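Local coordinates for coronin (Toxoplasma gondii, PDB 4OZU), which binds actin and contributes to host-cell invasion and egress by the parasite, represented here by its WD40 beta-propeller domain, at residues A[32-36]-A[81-85]; A[88-92]-A[369-373]; A[102-108]-A[121-127]; A[213-219]-A[237-243]. One frame throughout, in Å; residues are numbered along the deposited sequence. Where two conformers were deposited one is given.

Contact 1 (A[32-36]-A[81-85]); sequences KQTES and SIQDT
A classic beta bulge near the start of a WD40 blade's first strand, 82-87, illustrates how a propeller loop can dock on an irregular strand end. The loop 32-36, which is extended for most of its length, runs beside residues 81-84 at 22° in nearly the same direction; Thr34 and Gln83 have CA atoms 5.6 Å apart, Ser36 and Asp84 5.8 Å. Ser81 comes first: its p rotamer lets OG donate to OE1 of Gln83 (3.0 Å), while NZ of Lys32 approaches CB of Ser81 at 4.1 Å. The side chain of Ile82 leads away from the loop to Leu58 of strand 58-62, yet its carbonyl O lies 3.8 Å from CG2 of Thr34. Gln83 forms the bulge with Asp84, both facing Ala98 on the next strand. Its phi/psi of -98/-28 turns the carbonyl toward the loop, where O accepts a 2.8 Å hydrogen bond from OG of Ser36 (chi1 p). Water 1 makes a second link, donating to Gln83 O (2.9 Å) and accepting from Glu35 N (3.0 Å). The m,m side chain of Gln83 folds back so that NE2 sits 4.0 Å from CB of Thr34. Asp84 (chi1 t) ends the row: OD2 accepts from the backbone of Ala136 in the following blade, and OD1 lies 3.3 Å from CB of Ser36.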
loop_
_atom_site.group_PDB
_atom_site.type_symbol
_atom_site.label_atom_id
_atom_site.label_comp_id
_atom_site.label_asym_id
_atom_site.label_seq_id
_atom_site.Cartn_x
_atom_site.Cartn_y
_atom_site.Cartn_z
ATOM N N LYS A 32 1.431 -8.599 16.109
ATOM C CA LYS A 32 2.135 -7.455 16.684
ATOM C C LYS A 32 1.669 -6.147 16.053
ATOM O O LYS A 32 1.276 -6.115 14.886
ATOM C CB LYS A 32 3.645 -7.608 16.498
ATOM C CG LYS A 32 4.262 -8.711 17.336
ATOM C CD LYS A 32 5.758 -8.830 17.086
ATOM C CE LYS A 32 6.432 -9.706 18.132
ATOM N NZ LYS A 32 7.919 -9.656 18.035
ATOM N N GLN A 33 1.722 -5.067 16.827
ATOM C CA GLN A 33 1.283 -3.763 16.342
ATOM C C GLN A 33 2.354 -3.125 15.466
ATOM O O GLN A 33 3.541 -3.176 15.791
ATOM C CB GLN A 33 0.944 -2.834 17.512
ATOM C CG GLN A 33 -0.072 -3.413 18.500
ATOM C CD GLN A 33 -1.445 -3.639 17.883
ATOM O OE1 GLN A 33 -1.716 -3.208 16.763
ATOM N NE2 GLN A 33 -2.319 -4.320 18.619
ATOM N N THR A 34 1.921 -2.528 14.357
ATOM C CA THR A 34 2.816 -1.823 13.442
ATOM C C THR A 34 2.161 -0.534 12.937
ATOM O O THR A 34 1.005 -0.251 13.259
ATOM C CB THR A 34 3.205 -2.700 12.232
ATOM O OG1 THR A 34 2.041 -2.991 11.449
ATOM C CG2 THR A 34 3.847 -3.999 12.690
ATOM N N GLU A 35 2.905 0.248 12.157
ATOM C CA GLU A 35 2.361 1.452 11.532
ATOM C C GLU A 35 2.120 1.233 10.043
ATOM O O GLU A 35 2.086 2.187 9.271
ATOM C CB GLU A 35 3.301 2.644 11.744
ATOM C CG GLU A 35 3.365 3.133 13.187
ATOM C CD GLU A 35 2.091 3.829 13.640
ATOM O OE1 GLU A 35 1.223 4.121 12.788
ATOM O OE2 GLU A 35 1.958 4.086 14.855
ATOM N N SER A 36 1.938 -0.024 9.642
ATOM C CA SER A 36 1.624 -0.351 8.248
ATOM C C SER A 36 0.449 -1.332 8.170
ATOM O O SER A 36 0.005 -1.850 9.195
ATOM C CB SER A 36 2.849 -0.936 7.543
ATOM O OG SER A 36 3.044 -2.292 7.897
ATOM N N SER A 81 11.490 -7.315 14.815
ATOM C CA SER A 81 10.197 -7.487 14.162
ATOM C C SER A 81 10.112 -6.735 12.842
ATOM O O SER A 81 10.769 -5.714 12.647
ATOM C CB SER A 81 9.067 -7.019 15.078
ATOM O OG SER A 81 9.058 -5.607 15.182
ATOM N N ILE A 82 9.282 -7.255 11.946
ATOM C CA ILE A 82 9.041 -6.631 10.655
ATOM C C ILE A 82 7.959 -5.564 10.785
ATOM O O ILE A 82 6.850 -5.845 11.248
ATOM C CB ILE A 82 8.617 -7.671 9.603
ATOM C CG1 ILE A 82 9.729 -8.703 9.397
ATOM C CG2 ILE A 82 8.287 -6.996 8.279
ATOM C CD1 ILE A 82 9.260 -9.995 8.740
ATOM N N GLN A 83 8.284 -4.350 10.353
ATOM C CA GLN A 83 7.375 -3.207 10.457
ATOM C C GLN A 83 6.613 -2.914 9.172
ATOM O O GLN A 83 5.517 -2.354 9.213
ATOM C CB GLN A 83 8.147 -1.959 10.872
ATOM C CG GLN A 83 8.715 -2.056 12.277
ATOM C CD GLN A 83 7.637 -2.203 13.335
ATOM O OE1 GLN A 83 7.632 -3.166 14.105
ATOM N NE2 GLN A 83 6.716 -1.246 13.378
ATOM N N ASP A 84 7.200 -3.265 8.034
ATOM C CA ASP A 84 6.553 -3.040 6.752
ATOM C C ASP A 84 7.143 -3.972 5.706
ATOM O O ASP A 84 8.304 -4.370 5.786
ATOM C CB ASP A 84 6.704 -1.577 6.299
ATOM C CG ASP A 84 5.755 -1.208 5.156
ATOM O OD1 ASP A 84 4.712 -1.882 5.002
ATOM O OD2 ASP A 84 6.045 -0.231 4.416
ATOM N N THR A 85 6.326 -4.313 4.723
ATOM C CA THR A 85 6.729 -5.201 3.645
ATOM C C THR A 85 6.081 -4.686 2.369
ATOM O O THR A 85 4.924 -4.293 2.394
ATOM C CB THR A 85 6.282 -6.668 3.878
ATOM O OG1 THR A 85 6.782 -7.147 5.135
ATOM C CG2 THR A 85 6.793 -7.559 2.765
HETATM O O HOH W 1 5.380 0.253 10.406
#

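Contact 2 (A[88-92]-A[369-373]); sequences SPFYR and DVEPS
Two carbonyl oxygens, Phe90 O and Val370 O, come within 3.3 Å of each other at the point where these loops pass closest, and no direct hydrogen bond joins the segments. The CA atoms of Phe90 and Val370 are only 4.1 Å apart, and O of Pro89 lies 3.6 Å from Val370 CA. Polar linkage is left to water 2, which donates to Pro89 O (2.7 Å) and Asp369 O (3.1 Å). Packing supplies the rest. With chi1 m, the Phe90 ring receives Pro372 over one face: CG of the proline stands 3.8 Å from the ring centroid, 12° off the normal, a CH-pi contact, while the Val370 backbone borders the ring edge. OH of Tyr91 meets the same Pro372 CG at 3.5 Å. Each loop also holds its own shape. Ser88 OG (chi1 t) accepts from Phe90 N at 3.0 Å and from Tyr91 N at 3.2 Å. Asp369 OD1 accepts from Val370 N (2.7 Å). Glu371 turns away to a salt bridge with Arg388. The principle is that of a C-terminal extension laid across a propeller blade, here on the turn between the first and second strands, which is shaped by an ST motif.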
loop_
_atom_site.group_PDB
_atom_site.type_symbol
_atom_site.label_atom_id
_atom_site.label_comp_id
_atom_site.label_asym_id
_atom_site.label_seq_id
_atom_site.Cartn_x
_atom_site.Cartn_y
_atom_site.Cartn_z
ATOM N N SER A 88 8.077 -5.396 -5.095
ATOM C CA SER A 88 8.403 -4.498 -6.193
ATOM C C SER A 88 7.212 -4.350 -7.129
ATOM O O SER A 88 6.471 -5.305 -7.346
ATOM C CB SER A 88 9.594 -5.018 -6.987
ATOM O OG SER A 88 9.711 -4.326 -8.217
ATOM N N PRO A 89 7.027 -3.154 -7.697
ATOM C CA PRO A 89 5.952 -3.004 -8.684
ATOM C C PRO A 89 6.224 -3.719 -10.001
ATOM O O PRO A 89 5.304 -3.861 -10.815
ATOM C CB PRO A 89 5.897 -1.483 -8.922
ATOM C CG PRO A 89 6.687 -0.867 -7.837
ATOM C CD PRO A 89 7.700 -1.879 -7.418
ATOM N N PHE A 90 7.468 -4.135 -10.221
ATOM C CA PHE A 90 7.888 -4.613 -11.535
ATOM C C PHE A 90 8.392 -6.050 -11.561
ATOM O O PHE A 90 8.122 -6.784 -12.501
ATOM C CB PHE A 90 8.975 -3.695 -12.069
ATOM C CG PHE A 90 8.651 -2.242 -11.906
ATOM C CD1 PHE A 90 7.574 -1.683 -12.576
ATOM C CD2 PHE A 90 9.415 -1.438 -11.081
ATOM C CE1 PHE A 90 7.270 -0.353 -12.418
ATOM C CE2 PHE A 90 9.114 -0.099 -10.931
ATOM C CZ PHE A 90 8.044 0.438 -11.595
ATOM N N TYR A 91 9.126 -6.432 -10.524
ATOM C CA TYR A 91 9.852 -7.694 -10.509
ATOM C C TYR A 91 9.221 -8.645 -9.509
ATOM O O TYR A 91 9.214 -8.389 -8.303
ATOM C CB TYR A 91 11.320 -7.426 -10.191
ATOM C CG TYR A 91 11.861 -6.309 -11.054
ATOM C CD1 TYR A 91 11.748 -6.364 -12.436
ATOM C CD2 TYR A 91 12.432 -5.178 -10.493
ATOM C CE1 TYR A 91 12.218 -5.338 -13.230
ATOM C CE2 TYR A 91 12.903 -4.145 -11.283
ATOM C CZ TYR A 91 12.795 -4.230 -12.648
ATOM O OH TYR A 91 13.262 -3.202 -13.436
ATOM N N ARG A 92 8.672 -9.730 -10.043
ATOM C CA ARG A 92 7.836 -10.646 -9.285
ATOM C C ARG A 92 8.534 -11.285 -8.093
ATOM O O ARG A 92 7.880 -11.678 -7.124
ATOM C CB ARG A 92 7.325 -11.750 -10.203
ATOM C CG ARG A 92 6.322 -12.646 -9.529
ATOM C CD ARG A 92 5.094 -12.834 -10.374
ATOM N NE ARG A 92 5.244 -13.963 -11.289
ATOM C CZ ARG A 92 5.185 -13.883 -12.616
ATOM N NH1 ARG A 92 4.971 -12.723 -13.228
ATOM N NH2 ARG A 92 5.334 -14.981 -13.343
ATOM N N ASP A 369 1.307 -1.455 -15.441
ATOM C CA ASP A 369 2.038 -2.638 -15.871
ATOM C C ASP A 369 3.250 -2.917 -14.995
ATOM O O ASP A 369 3.665 -2.075 -14.204
ATOM C CB ASP A 369 2.490 -2.482 -17.318
ATOM C CG ASP A 369 2.672 -3.822 -18.030
ATOM O OD1 ASP A 369 2.493 -4.890 -17.393
ATOM O OD2 ASP A 369 3.000 -3.803 -19.234
ATOM N N VAL A 370 3.820 -4.104 -15.159
ATOM C CA VAL A 370 4.991 -4.504 -14.389
ATOM C C VAL A 370 6.275 -4.135 -15.137
ATOM O O VAL A 370 7.259 -4.875 -15.107
ATOM C CB VAL A 370 4.962 -6.020 -14.083
ATOM C CG1 VAL A 370 3.794 -6.337 -13.151
ATOM C CG2 VAL A 370 4.866 -6.849 -15.366
ATOM N N GLU A 371 6.242 -2.982 -15.805
ATOM C CA GLU A 371 7.403 -2.426 -16.502
ATOM C C GLU A 371 7.652 -1.011 -16.011
ATOM O O GLU A 371 6.742 -0.185 -16.047
ATOM C CB GLU A 371 7.189 -2.380 -18.016
ATOM C CG GLU A 371 7.122 -3.694 -18.725
ATOM C CD GLU A 371 6.855 -3.502 -20.203
ATOM O OE1 GLU A 371 7.156 -2.407 -20.727
ATOM O OE2 GLU A 371 6.331 -4.433 -20.839
ATOM N N PRO A 372 8.882 -0.702 -15.567
ATOM C CA PRO A 372 9.133 0.695 -15.192
ATOM C C PRO A 372 9.091 1.649 -16.385
ATOM O O PRO A 372 9.587 1.292 -17.447
ATOM C CB PRO A 372 10.550 0.665 -14.601
ATOM C CG PRO A 372 10.931 -0.776 -14.491
ATOM C CD PRO A 372 10.074 -1.552 -15.413
ATOM N N SER A 373 8.542 2.850 -16.211
ATOM C CA SER A 373 8.513 3.807 -17.316
ATOM C C SER A 373 9.864 4.496 -17.472
ATOM O O SER A 373 10.200 4.978 -18.556
ATOM C CB SER A 373 7.417 4.859 -17.119
ATOM O OG SER A 373 7.744 5.760 -16.079
HETATM O O HOH W 2 3.036 -2.540 -11.244
#

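Contact 3 (A[102-108]-A[121-127]); sequences TIVRIWQ and EPIATLT
Trp107 presents one face of its indole to Pro122, whose CG lies 3.9 Å from the centroid of the six-membered ring, 21° off its normal. The CH-pi contact flanks the third and fourth, outermost, strands of a WD40 blade, 104-108 and 124-126, antiparallel at 166° with their axes 4.9 Å apart. NE1 of Trp107 bonds to Thr97 and its ring meets His78, consistent with the structural tetrad of WD40 repeats. Val104 and Leu126 form a hydrogen-bonded pair (Val104 N to Leu126 O 3.2 Å, Leu126 N to Val104 O 2.8 Å), Arg105 and Thr125 a non-hydrogen-bonded one. Val104, Ile106, Ala124 and Leu126 share a face, with Ile106 CG1 3.8 Å from Ala124 CB; Arg105, on the other, salt-bridges Asp101. At the hydrogen-bonded Ile106-Ala124 pair, Ile123 and Ala124 both face Ile106 in a classic bulge. There Ile106 N donates to Ala124 O (2.8 Å), and Ile106 O accepts from Ile123 N at 2.8 Å and, weakly, from Ala124 N at 3.5 Å.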
loop_
_atom_site.group_PDB
_atom_site.type_symbol
_atom_site.label_atom_id
_atom_site.label_comp_id
_atom_site.label_asym_id
_atom_site.label_seq_id
_atom_site.Cartn_x
_atom_site.Cartn_y
_atom_site.Cartn_z
ATOM N N THR A 102 16.431 -1.381 12.333
ATOM C CA THR A 102 16.840 -0.187 11.575
ATOM C C THR A 102 17.303 -0.480 10.150
ATOM O O THR A 102 17.657 0.443 9.415
ATOM C CB THR A 102 17.982 0.614 12.281
ATOM O OG1 THR A 102 19.248 -0.042 12.104
ATOM C CG2 THR A 102 17.691 0.811 13.770
ATOM N N ILE A 103 17.250 -1.744 9.742
ATOM C CA ILE A 103 17.741 -2.148 8.431
ATOM C C ILE A 103 16.598 -2.401 7.446
ATOM O O ILE A 103 15.604 -3.048 7.782
ATOM C CB ILE A 103 18.622 -3.412 8.556
ATOM C CG1 ILE A 103 19.858 -3.087 9.400
ATOM C CG2 ILE A 103 19.040 -3.930 7.179
ATOM C CD1 ILE A 103 20.677 -4.298 9.818
ATOM N N VAL A 104 16.743 -1.868 6.234
ATOM C CA VAL A 104 15.855 -2.211 5.132
ATOM C C VAL A 104 16.550 -3.278 4.299
ATOM O O VAL A 104 17.701 -3.112 3.904
ATOM C CB VAL A 104 15.499 -0.988 4.251
ATOM C CG1 VAL A 104 14.599 -1.404 3.089
ATOM C CG2 VAL A 104 14.811 0.081 5.080
ATOM N N ARG A 105 15.846 -4.381 4.055
ATOM C CA ARG A 105 16.404 -5.523 3.340
ATOM C C ARG A 105 15.659 -5.747 2.032
ATOM O O ARG A 105 14.434 -5.740 2.009
ATOM C CB ARG A 105 16.330 -6.780 4.209
ATOM C CG ARG A 105 17.224 -6.722 5.436
ATOM C CD ARG A 105 16.994 -7.903 6.370
ATOM N NE ARG A 105 17.943 -7.906 7.486
ATOM C CZ ARG A 105 17.786 -7.224 8.618
ATOM N NH1 ARG A 105 16.713 -6.468 8.808
ATOM N NH2 ARG A 105 18.707 -7.302 9.577
ATOM N N ILE A 106 16.411 -5.924 0.950
ATOM C CA ILE A 106 15.837 -6.262 -0.349
ATOM C C ILE A 106 16.040 -7.754 -0.569
ATOM O O ILE A 106 17.150 -8.266 -0.430
ATOM C CB ILE A 106 16.481 -5.470 -1.513
ATOM C CG1 ILE A 106 16.583 -3.976 -1.178
ATOM C CG2 ILE A 106 15.685 -5.673 -2.792
ATOM C CD1 ILE A 106 15.281 -3.331 -0.784
ATOM N N TRP A 107 14.959 -8.441 -0.908
ATOM C CA TRP A 107 14.964 -9.888 -1.045
ATOM C C TRP A 107 14.685 -10.316 -2.479
ATOM O O TRP A 107 13.911 -9.667 -3.178
ATOM C CB TRP A 107 13.913 -10.499 -0.127
ATOM C CG TRP A 107 14.100 -10.175 1.307
ATOM C CD1 TRP A 107 13.439 -9.224 2.023
ATOM C CD2 TRP A 107 15.001 -10.815 2.221
ATOM N NE1 TRP A 107 13.869 -9.231 3.327
ATOM C CE2 TRP A 107 14.830 -10.195 3.474
ATOM C CE3 TRP A 107 15.934 -11.847 2.099
ATOM C CZ2 TRP A 107 15.558 -10.574 4.596
ATOM C CZ3 TRP A 107 16.655 -12.224 3.215
ATOM C CH2 TRP A 107 16.463 -11.588 4.448
ATOM N N GLN A 108 15.308 -11.414 -2.899
ATOM C CA GLN A 108 15.016 -12.028 -4.190
ATOM C C GLN A 108 14.616 -13.486 -4.011
ATOM O O GLN A 108 15.446 -14.334 -3.667
ATOM C CB GLN A 108 16.217 -11.931 -5.127
ATOM C CG GLN A 108 15.914 -12.398 -6.544
ATOM C CD GLN A 108 17.051 -12.123 -7.504
ATOM O OE1 GLN A 108 18.214 -12.061 -7.107
ATOM N NE2 GLN A 108 16.718 -11.949 -8.776
ATOM N N GLU A 121 19.749 -14.499 3.274
ATOM C CA GLU A 121 20.588 -13.397 2.807
ATOM C C GLU A 121 19.843 -12.476 1.840
ATOM O O GLU A 121 19.398 -12.917 0.784
ATOM C CB GLU A 121 21.842 -13.944 2.124
ATOM C CG GLU A 121 22.764 -14.733 3.048
ATOM C CD GLU A 121 23.549 -13.851 4.009
ATOM O OE1 GLU A 121 23.292 -12.628 4.060
ATOM O OE2 GLU A 121 24.434 -14.385 4.710
ATOM N N PRO A 122 19.696 -11.189 2.197
ATOM C CA PRO A 122 19.135 -10.245 1.225
ATOM C C PRO A 122 20.091 -9.989 0.070
ATOM O O PRO A 122 21.298 -10.168 0.239
ATOM C CB PRO A 122 18.931 -8.959 2.037
ATOM C CG PRO A 122 19.145 -9.320 3.462
ATOM C CD PRO A 122 20.006 -10.540 3.480
ATOM N N ILE A 123 19.570 -9.575 -1.081
ATOM C CA ILE A 123 20.429 -9.200 -2.202
ATOM C C ILE A 123 20.982 -7.788 -2.001
ATOM O O ILE A 123 21.979 -7.403 -2.611
ATOM C CB ILE A 123 19.684 -9.280 -3.554
ATOM C CG1 ILE A 123 18.467 -8.349 -3.570
ATOM C CG2 ILE A 123 19.276 -10.720 -3.839
ATOM C CD1 ILE A 123 17.860 -8.181 -4.942
ATOM N N ALA A 124 20.322 -7.022 -1.141
ATOM C CA ALA A 124 20.805 -5.702 -0.751
ATOM C C ALA A 124 20.391 -5.420 0.689
ATOM O O ALA A 124 19.247 -5.676 1.081
ATOM C CB ALA A 124 20.269 -4.617 -1.694
ATOM N N THR A 125 21.344 -4.919 1.470
ATOM C CA THR A 125 21.127 -4.571 2.865
ATOM C C THR A 125 21.364 -3.069 3.015
ATOM O O THR A 125 22.493 -2.602 2.892
ATOM C CB THR A 125 22.056 -5.371 3.800
ATOM O OG1 THR A 125 21.794 -6.772 3.644
ATOM C CG2 THR A 125 21.837 -4.984 5.252
ATOM N N LEU A 126 20.288 -2.326 3.262
ATOM C CA LEU A 126 20.328 -0.862 3.269
ATOM C C LEU A 126 20.387 -0.336 4.695
ATOM O O LEU A 126 19.391 -0.358 5.417
ATOM C CB LEU A 126 19.108 -0.294 2.538
ATOM C CG LEU A 126 18.776 -0.933 1.192
ATOM C CD1 LEU A 126 17.637 -0.180 0.539
ATOM C CD2 LEU A 126 19.994 -0.973 0.278
ATOM N N THR A 127 21.570 0.133 5.087
ATOM C CA THR A 127 21.856 0.499 6.474
ATOM C C THR A 127 21.975 2.009 6.635
ATOM O O THR A 127 22.198 2.727 5.655
ATOM C CB THR A 127 23.158 -0.155 6.958
ATOM O OG1 THR A 127 24.253 0.300 6.152
ATOM C CG2 THR A 127 23.073 -1.674 6.877
HETATM O O HOH W 3 18.417 1.712 7.134
HETATM O O HOH W 4 17.402 -12.591 -1.251
#

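Contact 4 (A[213-219]-A[237-243]); sequences HDGSKAC and TGFGKMQ
One direct hydrogen bond joins the segments: Gly215 N donates to Phe239 O at 2.7 Å. Four waters add to it. Water 6 bridges Lys217 O (2.9 Å) and Phe239 N (2.7 Å), and water 8 joins Ala218 O (2.9 Å) to Thr237 OG1 (2.8 Å), which also hydrogen-bonds to Leu271 O; water 7 spans Gln243 O and Lys217 NZ, itself hydrogen-bonded to Ser268 O, and water 5 links Asp214 OD2 only weakly to Lys241 NZ. These segments are neighbours at one end of the WD40 propeller: 213-219 connects two blades, while 237-243 finishes a blade's second strand and enters a type I turn, Gly240 to Gln243, closed by Gln243 N to Gly240 O (2.8 Å). CH-pi packing comes next. Lys217 CB sits 3.7 Å from the Phe239 ring centroid, and Gly238 CA 3.9 Å from that of His213 (chi1 m), whose nitrogens bond to Thr236 and Glu246. Sterically, an ideal CB on Gly238 would lie 2.6 Å from His213 CG, and one on Gly215 2.5 Å from Gly240 O. Cys219 CA approaches Thr237 O at 3.2 Å in a CA-H...O contact.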
loop_
_atom_site.group_PDB
_atom_site.type_symbol
_atom_site.label_atom_id
_atom_site.label_comp_id
_atom_site.label_asym_id
_atom_site.label_seq_id
_atom_site.Cartn_x
_atom_site.Cartn_y
_atom_site.Cartn_z
ATOM N N HIS A 213 -4.882 17.267 10.198
ATOM C CA HIS A 213 -5.977 16.975 11.122
ATOM C C HIS A 213 -5.607 17.415 12.537
ATOM O O HIS A 213 -4.434 17.419 12.898
ATOM C CB HIS A 213 -6.327 15.485 11.071
ATOM C CG HIS A 213 -6.754 15.026 9.711
ATOM N ND1 HIS A 213 -8.046 15.169 9.252
ATOM C CD2 HIS A 213 -6.058 14.450 8.705
ATOM C CE1 HIS A 213 -8.127 14.698 8.020
ATOM N NE2 HIS A 213 -6.933 14.252 7.666
ATOM N N ASP A 214 -6.607 17.804 13.325
ATOM C CA ASP A 214 -6.356 18.524 14.576
ATOM C C ASP A 214 -6.394 17.633 15.811
ATOM O O ASP A 214 -5.962 18.051 16.890
ATOM C CB ASP A 214 -7.369 19.662 14.740
ATOM C CG ASP A 214 -7.239 20.717 13.657
ATOM O OD1 ASP A 214 -6.132 20.866 13.097
ATOM O OD2 ASP A 214 -8.245 21.396 13.360
ATOM N N GLY A 215 -6.911 16.418 15.665
ATOM C CA GLY A 215 -6.919 15.454 16.755
ATOM C C GLY A 215 -5.521 14.934 17.035
ATOM O O GLY A 215 -4.575 15.293 16.338
ATOM N N SER A 216 -5.386 14.083 18.048
ATOM C CA SER A 216 -4.070 13.639 18.507
ATOM C C SER A 216 -3.586 12.359 17.830
ATOM O O SER A 216 -2.392 12.207 17.573
ATOM C CB SER A 216 -4.089 13.427 20.024
ATOM O OG SER A 216 -4.402 14.631 20.700
ATOM N N LYS A 217 -4.502 11.440 17.543
ATOM C CA LYS A 217 -4.113 10.132 17.025
ATOM C C LYS A 217 -3.591 10.219 15.590
ATOM O O LYS A 217 -3.579 11.290 14.984
ATOM C CB LYS A 217 -5.287 9.156 17.117
ATOM C CG LYS A 217 -5.610 8.743 18.557
ATOM C CD LYS A 217 -6.527 7.528 18.606
ATOM C CE LYS A 217 -7.902 7.878 19.149
ATOM N NZ LYS A 217 -8.720 6.661 19.411
ATOM N N ALA A 218 -3.158 9.080 15.058
ATOM C CA ALA A 218 -2.321 9.055 13.863
ATOM C C ALA A 218 -3.051 9.371 12.563
ATOM O O ALA A 218 -4.104 8.791 12.268
ATOM C CB ALA A 218 -1.651 7.691 13.738
ATOM N N CYS A 219 -2.465 10.292 11.794
ATOM C CA CYS A 219 -2.900 10.588 10.432
ATOM C C CYS A 219 -2.190 9.668 9.444
ATOM O O CYS A 219 -1.049 9.265 9.678
ATOM C CB CYS A 219 -2.615 12.048 10.074
ATOM S SG CYS A 219 -3.321 13.240 11.218
ATOM N N THR A 237 -6.372 10.557 6.099
ATOM C CA THR A 237 -7.290 10.220 7.178
ATOM C C THR A 237 -6.680 10.708 8.469
ATOM O O THR A 237 -5.464 10.821 8.581
ATOM C CB THR A 237 -7.533 8.712 7.309
ATOM O OG1 THR A 237 -6.312 8.077 7.712
ATOM C CG2 THR A 237 -8.017 8.116 6.002
ATOM N N GLY A 238 -7.519 10.962 9.454
ATOM C CA GLY A 238 -7.031 11.409 10.735
ATOM C C GLY A 238 -8.177 11.621 11.686
ATOM O O GLY A 238 -9.266 11.069 11.500
ATOM N N PHE A 239 -7.927 12.423 12.708
ATOM C CA PHE A 239 -8.906 12.638 13.755
ATOM C C PHE A 239 -9.168 14.126 13.942
ATOM O O PHE A 239 -8.249 14.948 13.860
ATOM C CB PHE A 239 -8.427 11.997 15.056
ATOM C CG PHE A 239 -8.307 10.499 14.979
ATOM C CD1 PHE A 239 -7.248 9.909 14.309
ATOM C CD2 PHE A 239 -9.261 9.683 15.567
ATOM C CE1 PHE A 239 -7.139 8.528 14.229
ATOM C CE2 PHE A 239 -9.153 8.300 15.498
ATOM C CZ PHE A 239 -8.092 7.724 14.828
ATOM N N GLY A 240 -10.430 14.470 14.167
ATOM C CA GLY A 240 -10.807 15.842 14.448
ATOM C C GLY A 240 -10.524 16.204 15.893
ATOM O O GLY A 240 -10.061 15.366 16.675
ATOM N N LYS A 241 -10.821 17.451 16.251
ATOM C CA LYS A 241 -10.566 17.956 17.597
ATOM C C LYS A 241 -11.318 17.147 18.651
ATOM O O LYS A 241 -10.895 17.073 19.804
ATOM C CB LYS A 241 -10.962 19.434 17.694
ATOM C CG LYS A 241 -9.985 20.295 18.479
ATOM C CD LYS A 241 -9.724 21.628 17.786
ATOM C CE LYS A 241 -10.947 22.534 17.816
ATOM N NZ LYS A 241 -10.708 23.815 17.092
ATOM N N MET A 242 -12.432 16.546 18.247
ATOM C CA MET A 242 -13.237 15.729 19.147
ATOM C C MET A 242 -12.926 14.244 18.968
ATOM O O MET A 242 -13.689 13.384 19.407
ATOM C CB MET A 242 -14.722 16.001 18.908
ATOM C CG MET A 242 -15.107 17.447 19.205
ATOM S SD MET A 242 -16.882 17.752 19.178
ATOM C CE MET A 242 -17.275 17.350 17.479
ATOM N N GLN A 243 -11.793 13.965 18.329
ATOM C CA GLN A 243 -11.300 12.603 18.111
ATOM C C GLN A 243 -12.219 11.747 17.238
ATOM O O GLN A 243 -12.146 10.518 17.277
ATOM C CB GLN A 243 -11.069 11.902 19.455
ATOM C CG GLN A 243 -10.005 12.570 20.312
ATOM C CD GLN A 243 -8.601 12.365 19.767
ATOM O OE1 GLN A 243 -8.413 11.763 18.710
ATOM N NE2 GLN A 243 -7.608 12.863 20.491
HETATM O O HOH W 5 -10.737 21.819 14.261
HETATM O O HOH W 6 -5.336 12.937 13.387
HETATM O O HOH W 7 -11.134 8.191 18.630
HETATM O O HOH W 8 -6.178 7.824 10.459
#

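Contacts 1 and 3 belong to one blade, the sheet of strands 82-87, 94-99, 104-108 and 124-126: contact 1 engages its first strand and contact 3 pairs its last two, with centres about 16 Å apart. Contact 2 takes up the chain just after that first strand, so contacts 1 and 2, with centres about 24 Å apart, involve opposite ends of it. Contact 4 lies in another blade but comes within about 5 Å of contact 1 at the nearest atoms; from contact 2 its centre is about 35 Å away, across the middle of the domain. Acetate near Val370 and a Tris molecule hydrogen-bonded to Asp214 probably come from the crystallisation liquor.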